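Long-range contacts in uncharacterized protein, toxin (Helicobacter pylori, PDB 4LTT), which is a RelE-family toxin of the YafQ subfamily from a toxin-antitoxin system, probably acting as an RNA endonuclease, and can bind copper: residues K3-K8 with D73-L78; S25-V30 with C59-D64. One frame throughout, in Å; residues are numbered along the deposited sequence.

Interaction 1: K3-K8 with D73-L78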
ATOM      1  N   LYS A   3      14.062  -4.919   1.244  1.00  7.76           N
ATOM      2  CA  LYS A   3      14.181  -3.834   2.226  1.00  8.27           C
ATOM      3  C   LYS A   3      12.978  -2.958   2.146  1.00  9.33           C
ATOM      4  O   LYS A   3      12.533  -2.642   1.029  1.00 11.80           O
ATOM      5  CB  LYS A   3      15.396  -3.007   1.835  1.00  9.25           C
ATOM      6  CG  LYS A   3      15.748  -1.897   2.799  1.00 17.14           C
ATOM      7  CD  LYS A   3      17.144  -1.403   2.381  1.00 21.25           C
ATOM      8  CE  LYS A   3      17.277   0.114   2.341  1.00 30.10           C
ATOM      9  NZ  LYS A   3      17.227   0.636   3.740  1.00 34.74           N
ATOM     10  N   LEU A   4      12.449  -2.479   3.220  1.00  7.12           N
ATOM     11  CA  LEU A   4      11.316  -1.568   3.198  1.00  8.46           C
ATOM     12  C   LEU A   4      11.715  -0.180   3.004  1.00  9.09           C
ATOM     13  O   LEU A   4      12.728   0.299   3.577  1.00 13.61           O
ATOM     14  CB  LEU A   4      10.625  -1.600   4.526  1.00 11.88           C
ATOM     15  CG  LEU A   4       9.541  -2.517   4.756  1.00 11.99           C
ATOM     16  CD1 LEU A   4       8.902  -2.392   6.164  1.00 12.33           C
ATOM     17  CD2 LEU A   4       8.375  -2.245   3.733  1.00 11.55           C
ATOM     18  N   ASN A   5      11.039   0.530   2.172  1.00  7.32           N
ATOM     19  CA  ASN A   5      11.203   1.927   1.972  1.00  8.07           C
ATOM     20  C   ASN A   5       9.872   2.627   2.168  1.00  7.47           C
ATOM     21  O   ASN A   5       9.021   2.584   1.311  1.00  7.65           O
ATOM     22  CB  ASN A   5      11.820   2.159   0.609  1.00  8.40           C
ATOM     23  CG  ASN A   5      12.074   3.621   0.304  1.00  9.78           C
ATOM     24  OD1 ASN A   5      11.552   4.497   0.963  1.00 10.81           O
ATOM     25  ND2 ASN A   5      12.865   3.876  -0.735  1.00 12.08           N
ATOM     26  N   LEU A   6       9.644   3.240   3.337  1.00  7.73           N
ATOM     27  CA  LEU A   6       8.418   3.961   3.632  1.00  7.84           C
ATOM     28  C   LEU A   6       8.580   5.400   3.178  1.00  7.43           C
ATOM     29  O   LEU A   6       9.353   6.175   3.790  1.00  9.02           O
ATOM     30  CB  LEU A   6       8.171   3.953   5.135  1.00  9.04           C
ATOM     31  CG  LEU A   6       7.849   2.601   5.750  1.00 13.25           C
ATOM     32  CD1 LEU A   6       7.274   2.719   7.156  1.00 13.72           C
ATOM     33  CD2 LEU A   6       7.086   1.577   4.956  1.00 16.35           C
ATOM     34  N   LYS A   7       7.914   5.795   2.142  1.00  7.21           N
ATOM     35  CA  LYS A   7       8.009   7.205   1.701  1.00  6.78           C
ATOM     36  C   LYS A   7       7.328   8.075   2.763  1.00  6.75           C
ATOM     37  O   LYS A   7       6.397   7.641   3.437  1.00  7.60           O
ATOM     38  CB  LYS A   7       7.340   7.364   0.340  1.00  7.54           C
ATOM     39  CG  LYS A   7       8.059   6.552  -0.776  1.00  9.13           C
ATOM     40  CD  LYS A   7       9.511   6.946  -0.947  1.00 12.77           C
ATOM     41  CE  LYS A   7      10.300   6.314  -2.044  1.00 14.67           C
ATOM     42  NZ  LYS A   7      11.410   7.272  -2.412  1.00 19.10           N
ATOM     43  N   LYS A   8       7.732   9.338   2.828  1.00  7.70           N
ATOM     44  CA  LYS A   8       7.106  10.229   3.787  1.00  7.90           C
ATOM     45  C   LYS A   8       5.606  10.378   3.533  1.00  8.02           C
ATOM     46  O   LYS A   8       4.827  10.523   4.479  1.00  9.80           O
ATOM     47  CB  LYS A   8       7.835  11.584   3.820  1.00  9.57           C
ATOM     48  CG  LYS A   8       9.206  11.500   4.479  1.00 12.40           C
ATOM     49  CD  LYS A   8       9.221  11.315   5.978  1.00 18.14           C
ATOM     50  CE  LYS A   8      10.639  10.810   6.336  1.00 21.19           C
ATOM     51  NZ  LYS A   8      11.605  11.907   6.677  1.00 18.34           N
ATOM     52  N   ASP A  73      14.349  -2.786  -7.463  1.00 11.13           N
ATOM     53  CA  ASP A  73      15.809  -2.775  -6.999  1.00 13.33           C
ATOM     54  C   ASP A  73      16.078  -3.110  -5.480  1.00 13.40           C
ATOM     55  O   ASP A  73      16.711  -2.458  -4.742  1.00 15.65           O
ATOM     56  CB  ASP A  73      16.470  -1.496  -7.301  1.00 13.72           C
ATOM     57  CG  ASP A  73      16.478  -1.186  -8.777  1.00 12.34           C
ATOM     58  OD1 ASP A  73      16.446  -2.155  -9.581  1.00 13.03           O
ATOM     59  OD2 ASP A  73      16.493   0.003  -9.032  1.00 12.98           O
ATOM     60  N   ASP A  74      15.492  -4.154  -5.133  1.00 12.68           N
ATOM     61  CA  ASP A  74      15.605  -4.761  -3.806  1.00 10.38           C
ATOM     62  C   ASP A  74      14.873  -4.053  -2.685  1.00  8.38           C
ATOM     63  O   ASP A  74      15.115  -4.398  -1.519  1.00  8.88           O
ATOM     64  CB  ASP A  74      17.036  -5.075  -3.390  1.00 13.71           C
ATOM     65  CG  ASP A  74      17.113  -6.382  -2.555  1.00 14.90           C
ATOM     66  OD1 ASP A  74      16.424  -7.358  -2.852  1.00 17.31           O
ATOM     67  OD2 ASP A  74      17.911  -6.420  -1.566  1.00 19.22           O
ATOM     68  N   GLU A  75      13.979  -3.144  -3.032  1.00  7.50           N
ATOM     69  CA  GLU A  75      13.113  -2.494  -2.051  1.00  7.13           C
ATOM     70  C   GLU A  75      11.670  -2.780  -2.314  1.00  6.81           C
ATOM     71  O   GLU A  75      11.235  -2.892  -3.495  1.00  6.90           O
ATOM     72  CB  GLU A  75      13.339  -0.960  -2.051  1.00  8.72           C
ATOM     73  CG  GLU A  75      14.719  -0.513  -1.617  1.00 10.61           C
ATOM     74  CD  GLU A  75      14.761   1.012  -1.560  1.00 13.32           C
ATOM     75  OE1 GLU A  75      14.157   1.727  -2.382  1.00 14.62           O
ATOM     76  OE2 GLU A  75      15.383   1.513  -0.564  1.00 18.67           O
ATOM     77  N   LEU A  76      10.893  -2.819  -1.224  1.00  6.19           N
ATOM     78  CA  LEU A  76       9.473  -2.656  -1.300  1.00  5.65           C
ATOM     79  C   LEU A  76       9.162  -1.234  -0.892  1.00  5.06           C
ATOM     80  O   LEU A  76       9.428  -0.856   0.256  1.00  6.08           O
ATOM     81  CB  LEU A  76       8.778  -3.648  -0.339  1.00  6.10           C
ATOM     82  CG  LEU A  76       7.241  -3.400  -0.259  1.00  5.99           C
ATOM     83  CD1 LEU A  76       6.570  -3.635  -1.589  1.00  7.42           C
ATOM     84  CD2 LEU A  76       6.666  -4.315   0.739  1.00  6.86           C
ATOM     85  N   ILE A  77       8.732  -0.426  -1.845  1.00  5.86           N
ATOM     86  CA  ILE A  77       8.416   0.989  -1.629  1.00  5.95           C
ATOM     87  C   ILE A  77       6.962   1.101  -1.271  1.00  5.53           C
ATOM     88  O   ILE A  77       6.102   0.718  -2.079  1.00  6.23           O
ATOM     89  CB  ILE A  77       8.746   1.802  -2.891  1.00  7.11           C
ATOM     90  CG1 ILE A  77      10.226   1.738  -3.265  1.00  8.50           C
ATOM     91  CG2 ILE A  77       8.367   3.273  -2.651  1.00  7.67           C
ATOM     92  CD1 ILE A  77      10.470   2.124  -4.733  1.00 11.81           C
ATOM     93  N   LEU A  78       6.661   1.691  -0.125  1.00  5.40           N
ATOM     94  CA  LEU A  78       5.299   1.990   0.240  1.00  5.70           C
ATOM     95  C   LEU A  78       5.016   3.440   0.030  1.00  5.61           C
ATOM     96  O   LEU A  78       5.710   4.288   0.578  1.00  6.49           O
ATOM     97  CB  LEU A  78       5.037   1.613   1.703  1.00  6.84           C
ATOM     98  CG  LEU A  78       5.377   0.137   2.053  1.00  7.29           C
ATOM     99  CD1 LEU A  78       4.797  -0.193   3.422  1.00  9.73           C
ATOM    100  CD2 LEU A  78       4.742  -0.850   1.037  1.00  8.25           C
TER
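Five backbone hydrogen bonds hold segment 3-8 alongside segment 73-78, alternating in direction as expected for parallel strands. Lys3 N gives to Asp74 O and Leu76 N to Lys3 O, followed by Asn5 N to Leu76 O, Leu78 N to Asn5 O and Lys7 N to Leu78 O, so that Lys3 straddles Glu75 and Asn5 straddles Ile77, each bonding to the residues before and after it, while Lys7 adds a single last bond. The shortest is Leu76 N to Lys3 O at 2.8 Å, lying in the carbonyl plane. The last, from Lys7 at the N-cap of the following helix, runs nearly along the C=O axis of Leu78.

On the face carrying Lys3, Asn5, Glu75 and Ile77, the amide of Asn5 reaches diagonally to the carboxylate of Glu75: Asn5 ND2 lies 3.0 Å from Glu75 OE1 in an almost straight hydrogen bond (175°). The partner lies in the amide plane, yet the donor meets OE1 from above the carboxylate plane, the two flat groups being turned 72° apart. Asn5 CG is anti to its backbone N (chi1 -178°), while Glu75 stays extended beyond CG; together these torsions bring the groups together. Lys3 runs beside Glu75, its NZ 4.8 Å from Glu75 OE2, near enough perhaps to stabilise the carboxylate's charge. Further along, the bent chain of Lys7 passes its CE 3.7 Å from Ile77 CG2.

The other face is leucine-lined. Leu6 CD2 presses on Leu78 CD1 at 3.3 Å, tighter than usual van der Waals contact, while Leu4 CD2 lies 4.0 Å from Leu76 CD2.

This pairing adds edge strand 3-6 to strand 75-82, whose Ile77 bonds in turn to Leu70 of strand 65-72. Helix 25-35 packs on the leucine face, through Arg35, Leu34 and Ile31.

Interaction 2: S25-V30 with C59-D64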
ATOM      1  N   SER A  25      -3.016  -4.576  11.673  1.00  7.85           N
ATOM      2  CA  SER A  25      -2.582  -5.964  11.721  1.00  8.97           C
ATOM      3  C   SER A  25      -2.586  -6.623  10.354  1.00  7.94           C
ATOM      4  O   SER A  25      -1.615  -7.311   9.979  1.00  8.00           O
ATOM      5  CB  SER A  25      -3.339  -6.708  12.762  1.00 10.86           C
ATOM      6  OG  SER A  25      -4.609  -6.884  12.380  1.00 16.50           O
ATOM      7  N   VAL A  26      -3.646  -6.439   9.577  1.00  7.30           N
ATOM      8  CA  VAL A  26      -3.681  -6.988   8.270  1.00  7.62           C
ATOM      9  C   VAL A  26      -2.614  -6.333   7.365  1.00  7.14           C
ATOM     10  O   VAL A  26      -1.926  -7.038   6.579  1.00  7.97           O
ATOM     11  CB  VAL A  26      -5.101  -6.880   7.629  1.00  9.25           C
ATOM     12  CG1 VAL A  26      -5.083  -7.334   6.186  1.00 11.08           C
ATOM     13  CG2 VAL A  26      -6.034  -7.753   8.465  1.00 12.69           C
ATOM     14  N   LEU A  27      -2.489  -5.028   7.443  1.00  7.18           N
ATOM     15  CA  LEU A  27      -1.452  -4.334   6.719  1.00  6.72           C
ATOM     16  C   LEU A  27      -0.075  -4.978   6.954  1.00  6.51           C
ATOM     17  O   LEU A  27       0.723  -5.154   6.014  1.00  6.47           O
ATOM     18  CB  LEU A  27      -1.386  -2.851   7.033  1.00  6.85           C
ATOM     19  CG  LEU A  27      -0.270  -2.050   6.409  1.00  6.26           C
ATOM     20  CD1 LEU A  27      -0.392  -2.017   4.880  1.00  7.32           C
ATOM     21  CD2 LEU A  27      -0.308  -0.652   6.967  1.00  8.93           C
ATOM     22  N   ASN A  28       0.295  -5.220   8.205  1.00  6.23           N
ATOM     23  CA  ASN A  28       1.579  -5.787   8.484  1.00  6.35           C
ATOM     24  C   ASN A  28       1.750  -7.149   7.824  1.00  5.67           C
ATOM     25  O   ASN A  28       2.868  -7.484   7.370  1.00  5.74           O
ATOM     26  CB  ASN A  28       1.840  -5.826  10.007  1.00  7.52           C
ATOM     27  CG  ASN A  28       2.115  -4.500  10.599  1.00  8.67           C
ATOM     28  OD1 ASN A  28       2.588  -3.603   9.925  1.00  9.75           O
ATOM     29  ND2 ASN A  28       1.719  -4.334  11.867  1.00 11.05           N
ATOM     30  N   GLU A  29       0.714  -7.946   7.859  1.00  5.99           N
ATOM     31  CA  GLU A  29       0.795  -9.231   7.202  1.00  6.51           C
ATOM     32  C   GLU A  29       0.966  -9.111   5.703  1.00  6.15           C
ATOM     33  O   GLU A  29       1.749  -9.853   5.075  1.00  6.33           O
ATOM     34  CB  GLU A  29      -0.456 -10.038   7.504  1.00  7.95           C
ATOM     35  CG  GLU A  29      -0.513 -11.451   6.964  1.00 10.02           C
ATOM     36  CD  GLU A  29      -1.937 -11.961   7.073  1.00 10.99           C
ATOM     37  OE1 GLU A  29      -2.840 -11.454   6.367  1.00 15.76           O
ATOM     38  OE2 GLU A  29      -2.198 -12.799   7.886  1.00 11.17           O
ATOM     39  N   VAL A  30       0.233  -8.182   5.096  1.00  6.00           N
ATOM     40  CA  VAL A  30       0.366  -7.906   3.639  1.00  6.72           C
ATOM     41  C   VAL A  30       1.802  -7.434   3.307  1.00  6.14           C
ATOM     42  O   VAL A  30       2.405  -7.925   2.339  1.00  6.20           O
ATOM     43  CB  VAL A  30      -0.640  -6.852   3.203  1.00  7.76           C
ATOM     44  CG1 VAL A  30      -0.290  -6.264   1.779  1.00  8.66           C
ATOM     45  CG2 VAL A  30      -2.060  -7.385   3.274  1.00  9.29           C
ATOM     46  N   CYS A  59      -3.219  -2.670  -3.635  1.00  6.96           N
ATOM     47  CA  CYS A  59      -4.021  -3.722  -3.041  1.00  7.14           C
ATOM     48  C   CYS A  59      -4.965  -3.046  -2.051  1.00  7.38           C
ATOM     49  O   CYS A  59      -4.809  -1.874  -1.669  1.00  7.66           O
ATOM     50  CB  CYS A  59      -3.179  -4.822  -2.428  1.00  6.70           C
ATOM     51  SG  CYS A  59      -2.170  -4.325  -1.054  1.00  7.85           S
ATOM     52  N   HIS A  60      -5.984  -3.799  -1.686  1.00  7.97           N
ATOM     53  CA  HIS A  60      -7.016  -3.276  -0.733  1.00  8.48           C
ATOM     54  C   HIS A  60      -6.810  -3.856   0.626  1.00  8.92           C
ATOM     55  O   HIS A  60      -6.994  -5.081   0.797  1.00 12.52           O
ATOM     56  CB  HIS A  60      -8.366  -3.778  -1.126  1.00 12.93           C
ATOM     57  CG  HIS A  60      -9.015  -3.043  -2.186  1.00 19.66           C
ATOM     58  ND1 HIS A  60      -8.521  -2.901  -3.373  1.00 18.07           N
ATOM     59  CD2 HIS A  60     -10.307  -2.514  -2.218  1.00 23.87           C
ATOM     60  CE1 HIS A  60      -9.425  -2.254  -4.152  1.00 22.29           C
ATOM     61  NE2 HIS A  60     -10.493  -2.021  -3.412  1.00 22.46           N
ATOM     62  N   ILE A  61      -6.455  -3.050   1.566  1.00  8.20           N
ATOM     63  CA  ILE A  61      -6.342  -3.483   2.990  1.00 10.30           C
ATOM     64  C   ILE A  61      -7.728  -3.576   3.640  1.00 11.30           C
ATOM     65  O   ILE A  61      -8.019  -4.542   4.371  1.00 16.12           O
ATOM     66  CB  ILE A  61      -5.395  -2.562   3.728  1.00  9.29           C
ATOM     67  CG1 ILE A  61      -4.051  -2.401   3.018  1.00  8.76           C
ATOM     68  CG2 ILE A  61      -5.190  -3.018   5.206  1.00 10.82           C
ATOM     69  CD1 ILE A  61      -3.225  -3.644   2.801  1.00  9.60           C
ATOM     70  N   LYS A  62      -8.559  -2.591   3.339  1.00 10.43           N
ATOM     71  CA  LYS A  62      -9.969  -2.527   3.720  1.00 12.21           C
ATOM     72  C   LYS A  62     -10.644  -1.890   2.483  1.00 14.62           C
ATOM     73  O   LYS A  62     -10.025  -1.290   1.662  1.00 14.50           O
ATOM     74  CB  LYS A  62     -10.254  -1.632   4.975  1.00 14.32           C
ATOM     75  CG  LYS A  62      -9.334  -1.924   6.125  1.00 16.62           C
ATOM     76  CD  LYS A  62     -10.017  -1.622   7.448  1.00 23.85           C
ATOM     77  CE  LYS A  62     -10.788  -0.343   7.621  1.00 27.65           C
ATOM     78  NZ  LYS A  62     -10.627   0.151   9.042  1.00 28.19           N
ATOM     79  N   PRO A  63     -11.994  -1.912   2.447  1.00 18.99           N
ATOM     80  CA  PRO A  63     -12.615  -1.270   1.277  1.00 20.66           C
ATOM     81  C   PRO A  63     -12.205   0.232   1.034  1.00 19.03           C
ATOM     82  O   PRO A  63     -12.005   0.652  -0.147  1.00 24.43           O
ATOM     83  CB  PRO A  63     -14.135  -1.475   1.531  1.00 24.02           C
ATOM     84  CG  PRO A  63     -14.225  -2.609   2.477  1.00 22.24           C
ATOM     85  CD  PRO A  63     -12.965  -2.638   3.288  1.00 21.35           C
ATOM     86  N   ASP A  64     -12.011   1.017   2.097  1.00 14.65           N
ATOM     87  CA  ASP A  64     -11.577   2.397   1.921  1.00 15.70           C
ATOM     88  C   ASP A  64     -10.128   2.609   2.272  1.00 11.29           C
ATOM     89  O   ASP A  64      -9.727   3.742   2.513  1.00 11.13           O
ATOM     90  CB  ASP A  64     -12.419   3.341   2.773  1.00 20.12           C
ATOM     91  CG  ASP A  64     -13.802   3.516   2.243  1.00 25.27           C
ATOM     92  OD1 ASP A  64     -13.992   3.396   1.016  1.00 29.34           O
ATOM     93  OD2 ASP A  64     -14.666   3.868   3.065  1.00 30.95           O
TER
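The helical backbone of 25-30, with Val30 N bonded to Val26 O at 2.9 Å, approaches the end of strand 57-60 where the chain turns a corner at Ile61, and the closest CA atoms are those of Leu27 and Ile61, 6.2 Å apart. Ile61 and Lys62 are two residues set against one, Val65 of the next strand, as in a classic beta bulge.

The contact across the segments is apolar and centred on Ile61, whose side chain starts toward the helix and reaches three of its residues. CG1 stands anti to the carbonyl carbon, and the further bend at chi2 (-60°) turns CD1 in between Leu27 and Val30. There Ile61 CD1 sits 3.9 Å from Leu27 CD1 and equally 3.9 Å from Val30 CG2, crossing both side chains obliquely. The CG2 branch points to the N-terminal side of the same turn: Ile61 CG2 lies 4.0 Å from the backbone N of Leu27 and, more loosely, 4.4 Å from Val26 CG1.

Val30 CG2, anti to its carbonyl carbon, faces Ile61, and Val30 CG1, anti to the backbone N, lies between that side chain and Cys59 SG, 3.9 Å from the sulfur. Cys59 brings its sulfur there by the crowded rotamer, SG between its own N and carbonyl carbon (chi1 64°). None of these separations is short, so the packing is ordinary van der Waals contact.

The surroundings continue this apolar layer. Leu67 of strand 65-72 touches Leu27, Cys59 and Ile61, and its backbone also bonds to that of Cys59; Phe44, in the loop before strand 47-48, touches Val26 and Val30. Helix 25-35 thus packs on strands 57-60 and 65-72; Glu58, seen to bind copper in another structure of this protein, is the residue next to Cys59, their side chains about 6 Å apart.

In the fold
Interactions 1 and 2 lie on opposite sides of the chain's centre, their centres about 17 Å apart and their nearest atoms about 6 Å apart without touching. Both reach the same mixed sheet: interaction 1 joins strands 3-6 and 75-82 at one edge, while interaction 2 meets strand 57-60 two strands further in. Helix 25-35 connects them, its first turns packing on 59-61 and its later residues on the leucines of interaction 1. Along the chain, both segments of interaction 2 fall between those of interaction 1. The N-terminal strand thus completes one edge of the sheet, and helix 25-35 packs across it from strand 57-60 to strand 75-82.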